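Periplasmic beta-glucosidase (Pseudomonas aeruginosa, PDB 6R5T) probably hydrolyses terminal, non-reducing beta-D-glucosyl residues in the periplasm, releasing beta-D-glucose, as a member of glycoside hydrolase family 3. Local coordinates at residues A[21-26]-A[311-316]; A[240-243]-A[247-250]; A[384-389]-A[497-502]; A[505-510]-A[529-534]. The protein carries 1 engineered substitution. All coordinates share one frame; numbering follows the deposited sequence. Where two conformers were deposited one is given.

Contact 1: A[21-26]-A[311-316]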
loop_
_atom_site.group_PDB
_atom_site.type_symbol
_atom_site.label_atom_id
_atom_site.label_comp_id
_atom_site.label_asym_id
_atom_site.label_seq_id
_atom_site.Cartn_x
_atom_site.Cartn_y
_atom_site.Cartn_z
ATOM N N GLY A 21 24.413 -11.051 -32.456
ATOM C CA GLY A 21 25.034 -9.720 -32.309
ATOM C C GLY A 21 24.007 -8.594 -32.378
ATOM O O GLY A 21 24.158 -7.575 -31.717
ATOM N N GLN A 22 22.993 -8.748 -33.202
ATOM C CA GLN A 22 21.928 -7.733 -33.378
ATOM C C GLN A 22 21.176 -7.494 -32.067
ATOM O O GLN A 22 20.624 -6.378 -31.918
ATOM C CB GLN A 22 20.952 -8.125 -34.462
ATOM C CG GLN A 22 21.619 -7.989 -35.852
ATOM C CD GLN A 22 22.040 -6.569 -36.104
ATOM O OE1 GLN A 22 21.186 -5.674 -36.135
ATOM N NE2 GLN A 22 23.343 -6.335 -36.235
ATOM N N LEU A 23 21.197 -8.461 -31.166
ATOM C CA LEU A 23 20.363 -8.387 -29.937
ATOM C C LEU A 23 21.116 -7.636 -28.845
ATOM O O LEU A 23 20.528 -7.409 -27.764
ATOM C CB LEU A 23 19.987 -9.793 -29.484
ATOM C CG LEU A 23 19.417 -10.712 -30.573
ATOM C CD1 LEU A 23 19.021 -12.020 -29.959
ATOM C CD2 LEU A 23 18.260 -10.050 -31.328
ATOM N N ARG A 24 22.348 -7.223 -29.096
ATOM C CA ARG A 24 23.197 -6.661 -28.037
ATOM C C ARG A 24 23.102 -5.150 -28.046
ATOM O O ARG A 24 23.435 -4.517 -29.067
ATOM C CB ARG A 24 24.633 -7.104 -28.266
ATOM C CG ARG A 24 25.547 -6.723 -27.137
ATOM C CD ARG A 24 26.886 -7.385 -27.332
ATOM N NE ARG A 24 27.845 -6.978 -26.332
ATOM C CZ ARG A 24 29.120 -6.695 -26.558
ATOM N NH1 ARG A 24 29.598 -6.762 -27.783
ATOM N NH2 ARG A 24 29.917 -6.335 -25.562
ATOM N N LEU A 25 22.606 -4.587 -26.926
ATOM C CA LEU A 25 22.474 -3.134 -26.733
ATOM C C LEU A 25 23.413 -2.730 -25.604
ATOM O O LEU A 25 23.259 -3.241 -24.500
ATOM C CB LEU A 25 21.023 -2.850 -26.375
ATOM C CG LEU A 25 20.715 -1.461 -25.853
ATOM C CD1 LEU A 25 21.024 -0.425 -26.897
ATOM C CD2 LEU A 25 19.222 -1.382 -25.452
ATOM N N VAL A 26 24.363 -1.856 -25.889
ATOM C CA VAL A 26 25.424 -1.532 -24.904
ATOM C C VAL A 26 25.690 -0.036 -24.873
ATOM O O VAL A 26 25.365 0.671 -25.811
ATOM C CB VAL A 26 26.725 -2.296 -25.203
ATOM C CG1 VAL A 26 26.583 -3.759 -24.906
ATOM C CG2 VAL A 26 27.154 -2.078 -26.633
ATOM N N ASP A 311 15.549 -16.086 -34.191
ATOM C CA ASP A 311 15.071 -15.456 -35.437
ATOM C C ASP A 311 14.048 -14.359 -35.129
ATOM O O ASP A 311 14.056 -13.334 -35.842
ATOM C CB ASP A 311 14.506 -16.486 -36.405
ATOM C CG ASP A 311 15.577 -17.359 -37.054
ATOM O OD1 ASP A 311 16.770 -17.024 -36.931
ATOM O OD2 ASP A 311 15.176 -18.383 -37.683
ATOM N N ARG A 312 13.167 -14.585 -34.154
ATOM C CA ARG A 312 12.088 -13.618 -33.814
ATOM C C ARG A 312 12.766 -12.340 -33.345
ATOM O O ARG A 312 12.410 -11.260 -33.833
ATOM C CB ARG A 312 11.225 -14.187 -32.689
ATOM C CG ARG A 312 10.122 -13.249 -32.221
ATOM C CD ARG A 312 9.739 -13.601 -30.784
ATOM N NE ARG A 312 10.685 -12.917 -29.871
ATOM C CZ ARG A 312 11.329 -13.493 -28.859
ATOM N NH1 ARG A 312 11.146 -14.794 -28.606
ATOM N NH2 ARG A 312 12.139 -12.760 -28.105
ATOM N N ALA A 313 13.735 -12.496 -32.453
ATOM C CA ALA A 313 14.425 -11.393 -31.764
ATOM C C ALA A 313 15.187 -10.577 -32.797
ATOM O O ALA A 313 15.081 -9.344 -32.868
ATOM C CB ALA A 313 15.285 -11.930 -30.671
ATOM N N CYS A 314 15.947 -11.268 -33.669
ATOM C CA CYS A 314 16.734 -10.598 -34.714
ATOM C C CYS A 314 15.831 -9.877 -35.721
ATOM O O CYS A 314 16.098 -8.724 -36.053
ATOM C CB CYS A 314 17.589 -11.653 -35.401
ATOM S SG CYS A 314 18.653 -10.906 -36.659
ATOM N N ARG A 315 14.750 -10.515 -36.176
ATOM C CA ARG A 315 13.828 -9.890 -37.118
ATOM C C ARG A 315 13.299 -8.577 -36.536
ATOM O O ARG A 315 13.239 -7.599 -37.248
ATOM C CB ARG A 315 12.663 -10.808 -37.480
ATOM C CG ARG A 315 11.593 -10.177 -38.356
ATOM C CD ARG A 315 10.449 -9.551 -37.520
ATOM N NE ARG A 315 9.648 -8.597 -38.282
ATOM C CZ ARG A 315 8.948 -7.582 -37.773
ATOM N NH1 ARG A 315 8.934 -7.323 -36.468
ATOM N NH2 ARG A 315 8.288 -6.783 -38.594
ATOM N N ASP A 316 12.999 -8.563 -35.241
ATOM C CA ASP A 316 12.452 -7.343 -34.626
ATOM C C ASP A 316 13.505 -6.239 -34.630
ATOM O O ASP A 316 13.143 -5.064 -34.865
ATOM C CB ASP A 316 11.902 -7.659 -33.232
ATOM C CG ASP A 316 10.654 -8.513 -33.192
ATOM O OD1 ASP A 316 10.058 -8.723 -34.266
ATOM O OD2 ASP A 316 10.313 -8.998 -32.068
#
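A buried, apolar packing contact joins Leu-23 to Ala-313 and Cys-314 in the TIM-barrel-like N-terminal domain of this family 3 glycosidase, where the link between helix 16-22 and strand 24-26 meets helix 307-323. Strand 24-26 belongs to the parallel barrel sheet next to strand 286-287, so the helix packs against the chain just as it enters the barrel. No hydrogen bond crosses between the segments. The isobutyl group of Leu-23 does most of the work: CG stands anti to the carbonyl carbon (chi1 -49°), and the end of the side chain comes nearer to the helix than its base. Both methyls straddle the Ala-313 methyl, with Leu-23 CD2 3.6 Å and Leu-23 CD1 3.8 Å from Ala-313 CB. Gln-22 adds its aliphatic base, while its amide turns away and OE1 accepts a hydrogen bond from Lys-321, further along helix 307-323. Tyr-292 and Leu-296 of helix 291-301 and Val-317 also pack on Leu-23. The sulfur of Cys-314 lies 4.2 Å from Gln-22 CB, a looser approach than that of Leu-23 CD2, which presses on the helix backbone itself at 3.4 Å from Ala-313 C and 3.5 Å from Cys-314 N.

Contact 2: A[240-243]-A[247-250]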
loop_
_atom_site.group_PDB
_atom_site.type_symbol
_atom_site.label_atom_id
_atom_site.label_comp_id
_atom_site.label_asym_id
_atom_site.label_seq_id
_atom_site.Cartn_x
_atom_site.Cartn_y
_atom_site.Cartn_z
ATOM N N ASP A 240 1.795 -13.505 -24.830
ATOM C CA ASP A 240 0.330 -13.704 -24.906
ATOM C C ASP A 240 -0.382 -12.345 -25.018
ATOM O O ASP A 240 -1.247 -12.138 -25.868
ATOM C CB ASP A 240 -0.152 -14.523 -23.726
ATOM C CG ASP A 240 0.444 -15.924 -23.679
ATOM O OD1 ASP A 240 1.035 -16.343 -24.682
ATOM O OD2 ASP A 240 0.339 -16.574 -22.638
ATOM N N LEU A 241 -0.071 -11.418 -24.106
ATOM C CA LEU A 241 -0.747 -10.127 -24.107
ATOM C C LEU A 241 -0.168 -9.235 -25.200
ATOM O O LEU A 241 -0.895 -8.794 -26.084
ATOM C CB LEU A 241 -0.589 -9.509 -22.727
ATOM C CG LEU A 241 -1.237 -8.134 -22.628
ATOM C CD1 LEU A 241 -2.752 -8.236 -22.755
ATOM C CD2 LEU A 241 -0.816 -7.475 -21.320
ATOM N N LEU A 242 1.112 -8.876 -25.107
ATOM C CA LEU A 242 1.651 -7.806 -25.977
ATOM C C LEU A 242 1.587 -8.220 -27.458
ATOM O O LEU A 242 1.260 -7.386 -28.264
ATOM C CB LEU A 242 3.093 -7.551 -25.545
ATOM C CG LEU A 242 3.856 -6.499 -26.338
ATOM C CD1 LEU A 242 3.180 -5.135 -26.267
ATOM C CD2 LEU A 242 5.298 -6.441 -25.861
ATOM N N ARG A 243 1.925 -9.468 -27.791
ATOM C CA ARG A 243 1.983 -9.889 -29.226
ATOM C C ARG A 243 0.644 -10.462 -29.657
ATOM O O ARG A 243 0.067 -9.967 -30.632
ATOM C CB ARG A 243 3.107 -10.900 -29.423
ATOM C CG ARG A 243 4.453 -10.376 -28.946
ATOM C CD ARG A 243 5.066 -9.510 -29.966
ATOM N NE ARG A 243 6.440 -9.153 -29.605
ATOM C CZ ARG A 243 7.194 -8.333 -30.317
ATOM N NH1 ARG A 243 6.729 -7.824 -31.456
ATOM N NH2 ARG A 243 8.400 -8.016 -29.887
ATOM N N GLY A 247 -1.287 -7.351 -30.630
ATOM C CA GLY A 247 -0.821 -7.277 -32.024
ATOM C C GLY A 247 0.436 -6.447 -32.177
ATOM O O GLY A 247 0.701 -5.979 -33.286
ATOM N N PHE A 248 1.238 -6.261 -31.117
ATOM C CA PHE A 248 2.463 -5.444 -31.238
ATOM C C PHE A 248 3.441 -6.137 -32.185
ATOM O O PHE A 248 3.655 -7.353 -31.985
ATOM C CB PHE A 248 3.119 -5.283 -29.879
ATOM C CG PHE A 248 4.418 -4.528 -29.880
ATOM C CD1 PHE A 248 4.487 -3.217 -30.335
ATOM C CD2 PHE A 248 5.565 -5.132 -29.389
ATOM C CE1 PHE A 248 5.694 -2.549 -30.300
ATOM C CE2 PHE A 248 6.769 -4.436 -29.350
ATOM C CZ PHE A 248 6.811 -3.138 -29.755
ATOM N N LYS A 249 3.955 -5.397 -33.176
ATOM C CA LYS A 249 4.859 -5.968 -34.216
ATOM C C LYS A 249 6.293 -5.464 -34.075
ATOM O O LYS A 249 7.106 -5.724 -34.972
ATOM C CB LYS A 249 4.361 -5.582 -35.606
ATOM C CG LYS A 249 2.925 -5.965 -35.872
ATOM C CD LYS A 249 2.728 -7.441 -35.844
ATOM C CE LYS A 249 2.330 -7.992 -37.204
ATOM N NZ LYS A 249 2.560 -9.457 -37.288
ATOM N N GLY A 250 6.623 -4.721 -33.017
ATOM C CA GLY A 250 7.891 -4.023 -32.878
ATOM C C GLY A 250 8.866 -4.775 -31.993
ATOM O O GLY A 250 8.827 -6.036 -31.894
HETATM O O HOH W 1 1.878 -9.592 -32.772
#
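The chain leaves helix 235-245 through Gly-247, whose positive phi (78°) turns it back so that Phe-248 N donates to Leu-242 O at 3.1 Å and Gly-247 N makes a weak bond to Arg-243 O. This is the C-terminal end of a barrel helix and the loop leading into strand 251-253, one of the parallel strands of the TIM-barrel-like domain. Water 1 donates to both Arg-243 O and Phe-248 O, adding a solvent bridge between helix end and loop. Leu-242 and Phe-248 run side by side, pointing the same way, with Leu-242 CD1 3.6 Å from Phe-248 CB; Val-212 of helix 206-213 touches both. Although the side chain of Arg-243 starts away from the loop, a bend at chi2 (-81°) brings its guanidinium back over the loop. One face of that group receives the rim of the Phe-248 ring at CD2, the two planes lying 37° apart. Arg-243 NH1 donates to Phe-248 O, from above the carbonyl plane. Asp-316 forms a salt bridge with Arg-243 NH2, which probably helps to hold the rotation of the group. At its end the guanidinium closes on a single oxygen, Gly-250 O, which lies close to its plane and is met from one face of the carbonyl by Arg-243 NH1 at 2.8 Å and Arg-243 NH2 at 2.9 Å.

Contact 3: A[384-389]-A[497-502]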
loop_
_atom_site.group_PDB
_atom_site.type_symbol
_atom_site.label_atom_id
_atom_site.label_comp_id
_atom_site.label_asym_id
_atom_site.label_seq_id
_atom_site.Cartn_x
_atom_site.Cartn_y
_atom_site.Cartn_z
ATOM N N ILE A 384 14.364 33.873 -1.342
ATOM C CA ILE A 384 14.970 33.104 -0.252
ATOM C C ILE A 384 14.735 31.612 -0.467
ATOM O O ILE A 384 13.614 31.240 -0.791
ATOM C CB ILE A 384 14.449 33.570 1.136
ATOM C CG1 ILE A 384 14.855 35.039 1.372
ATOM C CG2 ILE A 384 14.927 32.677 2.232
ATOM C CD1 ILE A 384 14.234 35.645 2.597
ATOM N N GLY A 385 15.767 30.810 -0.214
ATOM C CA GLY A 385 15.616 29.345 -0.181
ATOM C C GLY A 385 16.644 28.644 -1.051
ATOM O O GLY A 385 17.204 29.245 -1.975
ATOM N N PRO A 386 16.872 27.354 -0.768
ATOM C CA PRO A 386 17.945 26.610 -1.454
ATOM C C PRO A 386 17.661 26.316 -2.925
ATOM O O PRO A 386 18.577 25.949 -3.627
ATOM C CB PRO A 386 18.065 25.340 -0.619
ATOM C CG PRO A 386 16.718 25.172 0.042
ATOM C CD PRO A 386 16.250 26.585 0.313
ATOM N N LEU A 387 16.435 26.488 -3.380
ATOM C CA LEU A 387 16.122 26.233 -4.806
ATOM C C LEU A 387 16.095 27.524 -5.615
ATOM O O LEU A 387 15.984 27.462 -6.853
ATOM C CB LEU A 387 14.828 25.426 -4.861
ATOM C CG LEU A 387 15.035 24.018 -4.291
ATOM C CD1 LEU A 387 13.734 23.338 -4.015
ATOM C CD2 LEU A 387 15.912 23.174 -5.228
ATOM N N ALA A 388 16.263 28.689 -4.982
ATOM C CA ALA A 388 16.131 29.956 -5.714
ATOM C C ALA A 388 17.169 30.137 -6.811
ATOM O O ALA A 388 16.791 30.701 -7.863
ATOM C CB ALA A 388 16.200 31.087 -4.731
ATOM N N LYS A 389 18.427 29.794 -6.504
ATOM C CA LYS A 389 19.530 29.927 -7.475
ATOM C C LYS A 389 20.032 28.561 -7.965
ATOM O O LYS A 389 21.193 28.492 -8.454
ATOM C CB LYS A 389 20.678 30.694 -6.828
ATOM C CG LYS A 389 20.396 32.162 -6.684
ATOM C CD LYS A 389 21.663 32.938 -6.371
ATOM C CE LYS A 389 21.409 34.424 -6.288
ATOM N NZ LYS A 389 22.693 35.149 -6.085
ATOM N N ALA A 497 12.729 19.291 6.422
ATOM C CA ALA A 497 12.627 19.955 7.732
ATOM C C ALA A 497 13.464 21.237 7.780
ATOM O O ALA A 497 13.005 22.219 8.386
ATOM C CB ALA A 497 13.040 19.015 8.832
ATOM N N SER A 498 14.653 21.243 7.196
ATOM C CA SER A 498 15.526 22.451 7.270
ATOM C C SER A 498 14.776 23.616 6.628
ATOM O O SER A 498 14.872 24.791 7.096
ATOM C CB SER A 498 16.854 22.267 6.628
ATOM O OG SER A 498 16.675 21.849 5.266
ATOM N N GLN A 499 14.076 23.335 5.529
ATOM C CA GLN A 499 13.324 24.367 4.804
ATOM C C GLN A 499 12.019 24.731 5.538
ATOM O O GLN A 499 11.574 25.873 5.410
ATOM C CB GLN A 499 13.109 23.902 3.380
ATOM C CG GLN A 499 14.398 23.754 2.584
ATOM C CD GLN A 499 14.071 23.205 1.219
ATOM O OE1 GLN A 499 13.354 23.895 0.489
ATOM N NE2 GLN A 499 14.533 21.995 0.889
ATOM N N ARG A 500 11.350 23.773 6.187
ATOM C CA ARG A 500 10.105 24.119 6.937
ATOM C C ARG A 500 10.472 25.000 8.130
ATOM O O ARG A 500 9.699 25.918 8.439
ATOM C CB ARG A 500 9.364 22.871 7.420
ATOM C CG ARG A 500 8.785 22.090 6.264
ATOM C CD ARG A 500 7.822 20.964 6.634
ATOM N NE ARG A 500 8.593 19.867 7.113
ATOM C CZ ARG A 500 8.762 19.560 8.386
ATOM N NH1 ARG A 500 8.094 20.231 9.306
ATOM N NH2 ARG A 500 9.535 18.543 8.717
ATOM N N ARG A 501 11.638 24.778 8.729
ATOM C CA ARG A 501 12.106 25.662 9.832
ATOM C C ARG A 501 12.263 27.080 9.276
ATOM O O ARG A 501 11.845 28.070 9.951
ATOM C CB ARG A 501 13.428 25.115 10.358
ATOM C CG ARG A 501 13.933 25.867 11.575
ATOM C CD ARG A 501 15.190 25.166 12.058
ATOM N NE ARG A 501 15.725 25.895 13.202
ATOM C CZ ARG A 501 16.964 25.755 13.674
ATOM N NH1 ARG A 501 17.831 24.965 13.067
ATOM N NH2 ARG A 501 17.344 26.478 14.713
ATOM N N LEU A 502 12.873 27.210 8.112
ATOM C CA LEU A 502 13.029 28.501 7.383
ATOM C C LEU A 502 11.661 29.154 7.169
ATOM O O LEU A 502 11.455 30.359 7.450
ATOM C CB LEU A 502 13.790 28.261 6.066
ATOM C CG LEU A 502 13.855 29.418 5.089
ATOM C CD1 LEU A 502 14.655 30.560 5.702
ATOM C CD2 LEU A 502 14.462 28.949 3.781
#
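The side-chain amide of Gln-499, held by Val-432 O at its NE2 and by the backbone N of Gly-478 at its OE1, presents its carbon and oxygen to the ring of Pro-386. Both polar ends of this buried amide are thus satisfied by backbone groups outside the two segments, which fixes which way round it lies. Contact with the proline is by van der Waals packing: Pro-386 CG comes 3.5 Å from Gln-499 CD and 3.6 Å from Gln-499 OE1, and the two side chains pass at a slant. Beyond CG the glutamine chain is extended (chi2 176°), which carries the amide out from the helix to the proline. One helical turn on, Leu-502 reaches the base of the same loop. Its CG is anti to the backbone N (chi1 171°), and both methyls flank the branch methyl of Ile-384, CD1 and CD2 each 4.1 Å from Ile-384 CG2. CD2 of Leu-502 also lies 4.1 Å from Gly-385 CA. A type I turn from Gly-385 to Ala-388, closed by the bond from Ala-388 N to Gly-385 O, then carries the chain away from the helix. The contact therefore packs helix 497-508 on the end of strand 380-384 in the mixed sheet of the C-terminal domain, with strand 472-478 beside Ile-384 and helix 456-468 beside Leu-502.

Contact 4: A[505-510]-A[529-534]; sequences ALKATG and QENADA
Two helix ends face each other here, nearest at Lys-507 and Asn-531, whose CA atoms are 7.3 Å apart; segment 505-510 turns off at Gly-510 with positive phi (79°), and segment 529-534 leaves its helix at Ala-532. Across the gap reaches Lys-507. Its side chain sets out anti to the backbone N, bends at chi2 (62°) and then runs straight, bringing NZ to Asn-531 O at 2.8 Å. That bond lies in the carbonyl plane, on a lone pair, so the ammonium group donates a hydrogen bond to the main-chain oxygen of the last residue of helix 526-531. Asn-531 crosses the lysine at about a right angle, with its OD1 3.7 Å from Lys-507 CE, while its ND2 donates to Trp-527 O within its own helix. Water 2 extends the link: it accepts from Lys-507 NZ at 2.9 Å and donates to Asp-533 OD2 at 2.8 Å. The same carboxylate oxygen accepts from Leu-513 N, at the start of strand 513-518. The lysine bond ties together two successive helices of the alpha/beta C-terminal domain, each just ahead of a strand of its mixed sheet, 513-518 and 534-537.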
loop_
_atom_site.group_PDB
_atom_site.type_symbol
_atom_site.label_atom_id
_atom_site.label_comp_id
_atom_site.label_asym_id
_atom_site.label_seq_id
_atom_site.Cartn_x
_atom_site.Cartn_y
_atom_site.Cartn_z
ATOM N N ALA A 505 10.063 30.498 10.346
ATOM C CA ALA A 505 10.751 31.743 10.784
ATOM C C ALA A 505 10.384 32.893 9.865
ATOM O O ALA A 505 10.131 34.023 10.348
ATOM C CB ALA A 505 12.244 31.492 10.853
ATOM N N LEU A 506 10.285 32.664 8.552
ATOM C CA LEU A 506 9.906 33.735 7.605
ATOM C C LEU A 506 8.468 34.175 7.906
ATOM O O LEU A 506 8.164 35.375 7.834
ATOM C CB LEU A 506 10.049 33.248 6.163
ATOM C CG LEU A 506 11.475 33.061 5.676
ATOM C CD1 LEU A 506 11.459 32.333 4.348
ATOM C CD2 LEU A 506 12.205 34.393 5.530
ATOM N N LYS A 507 7.577 33.235 8.198
ATOM C CA LYS A 507 6.167 33.588 8.477
ATOM C C LYS A 507 6.134 34.551 9.668
ATOM O O LYS A 507 5.324 35.523 9.625
ATOM C CB LYS A 507 5.406 32.302 8.802
ATOM C CG LYS A 507 3.958 32.457 9.260
ATOM C CD LYS A 507 3.075 33.091 8.250
ATOM C CE LYS A 507 1.644 33.258 8.764
ATOM N NZ LYS A 507 0.782 33.792 7.690
ATOM N N ALA A 508 6.978 34.297 10.653
ATOM C CA ALA A 508 6.976 35.056 11.937
ATOM C C ALA A 508 7.438 36.511 11.718
ATOM O O ALA A 508 7.166 37.384 12.576
ATOM C CB ALA A 508 7.810 34.324 12.938
ATOM N N THR A 509 7.970 36.856 10.559
ATOM C CA THR A 509 8.354 38.266 10.234
ATOM C C THR A 509 7.149 39.136 9.907
ATOM O O THR A 509 7.295 40.373 9.850
ATOM C CB THR A 509 9.316 38.379 9.050
ATOM O OG1 THR A 509 8.671 38.007 7.812
ATOM C CG2 THR A 509 10.586 37.610 9.321
ATOM N N GLY A 510 6.033 38.512 9.545
ATOM C CA GLY A 510 4.832 39.218 9.084
ATOM C C GLY A 510 4.892 39.679 7.645
ATOM O O GLY A 510 3.945 40.275 7.237
ATOM N N GLN A 529 -0.478 25.376 3.391
ATOM C CA GLN A 529 -1.826 25.811 2.953
ATOM C C GLN A 529 -2.458 26.719 4.049
ATOM O O GLN A 529 -3.268 27.596 3.712
ATOM C CB GLN A 529 -2.670 24.582 2.621
ATOM C CG GLN A 529 -4.125 24.910 2.265
ATOM C CD GLN A 529 -4.308 25.795 1.056
ATOM O OE1 GLN A 529 -3.477 25.846 0.162
ATOM N NE2 GLN A 529 -5.414 26.535 1.050
ATOM N N GLU A 530 -2.150 26.492 5.314
ATOM C CA GLU A 530 -2.713 27.315 6.412
ATOM C C GLU A 530 -1.971 28.664 6.497
ATOM O O GLU A 530 -2.631 29.703 6.778
ATOM C CB GLU A 530 -2.621 26.529 7.699
ATOM C CG GLU A 530 -3.302 27.193 8.873
ATOM C CD GLU A 530 -4.753 27.594 8.639
ATOM O OE1 GLU A 530 -5.129 28.661 9.165
ATOM O OE2 GLU A 530 -5.518 26.842 7.965
ATOM N N ASN A 531 -0.669 28.695 6.252
ATOM C CA ASN A 531 0.157 29.855 6.665
ATOM C C ASN A 531 0.693 30.668 5.490
ATOM O O ASN A 531 0.985 31.872 5.653
ATOM C CB ASN A 531 1.310 29.368 7.535
ATOM C CG ASN A 531 0.810 28.939 8.882
ATOM O OD1 ASN A 531 0.584 29.811 9.720
ATOM N ND2 ASN A 531 0.580 27.654 9.115
ATOM N N ALA A 532 1.041 30.041 4.357
ATOM C CA ALA A 532 1.608 30.838 3.251
ATOM C C ALA A 532 0.538 31.786 2.737
ATOM O O ALA A 532 -0.654 31.452 2.798
ATOM C CB ALA A 532 2.109 29.988 2.121
ATOM N N ASP A 533 0.923 32.910 2.165
ATOM C CA ASP A 533 -0.100 33.795 1.570
ATOM C C ASP A 533 -0.389 33.363 0.137
ATOM O O ASP A 533 -1.483 33.573 -0.315
ATOM C CB ASP A 533 0.342 35.244 1.648
ATOM C CG ASP A 533 0.480 35.650 3.114
ATOM O OD1 ASP A 533 -0.519 35.506 3.865
ATOM O OD2 ASP A 533 1.605 35.964 3.550
ATOM N N ALA A 534 0.585 32.793 -0.586
ATOM C CA ALA A 534 0.298 32.241 -1.915
ATOM C C ALA A 534 1.226 31.056 -2.127
ATOM O O ALA A 534 2.318 31.023 -1.512
ATOM C CB ALA A 534 0.456 33.230 -3.035
HETATM O O HOH W 2 1.827 36.100 6.290
#

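Overall arrangement
Contacts 1 and 2 belong to the N-terminal barrel domain, contacts 3 and 4 to the C-terminal alpha/beta domain, on opposite sides of the chain's centre. Within each pair one contact is buried and largely apolar (1 and 3), the other partly buried, polar and water-bridged (2 and 4). Contact 2 is nested in the chain loop closed by contact 1, and helix 307-323 joins them: Asp-316 and Arg-315 reach Arg-243 and Lys-249, although the centres are 17 Å apart. Contacts 3 and 4 share helix 497-508, their centres 13 Å apart, and Ile-384 packs on Leu-506. Neither contact of one pair touches a contact of the other; the nearest, 1 and 3, are about 32 Å apart at their nearest atoms.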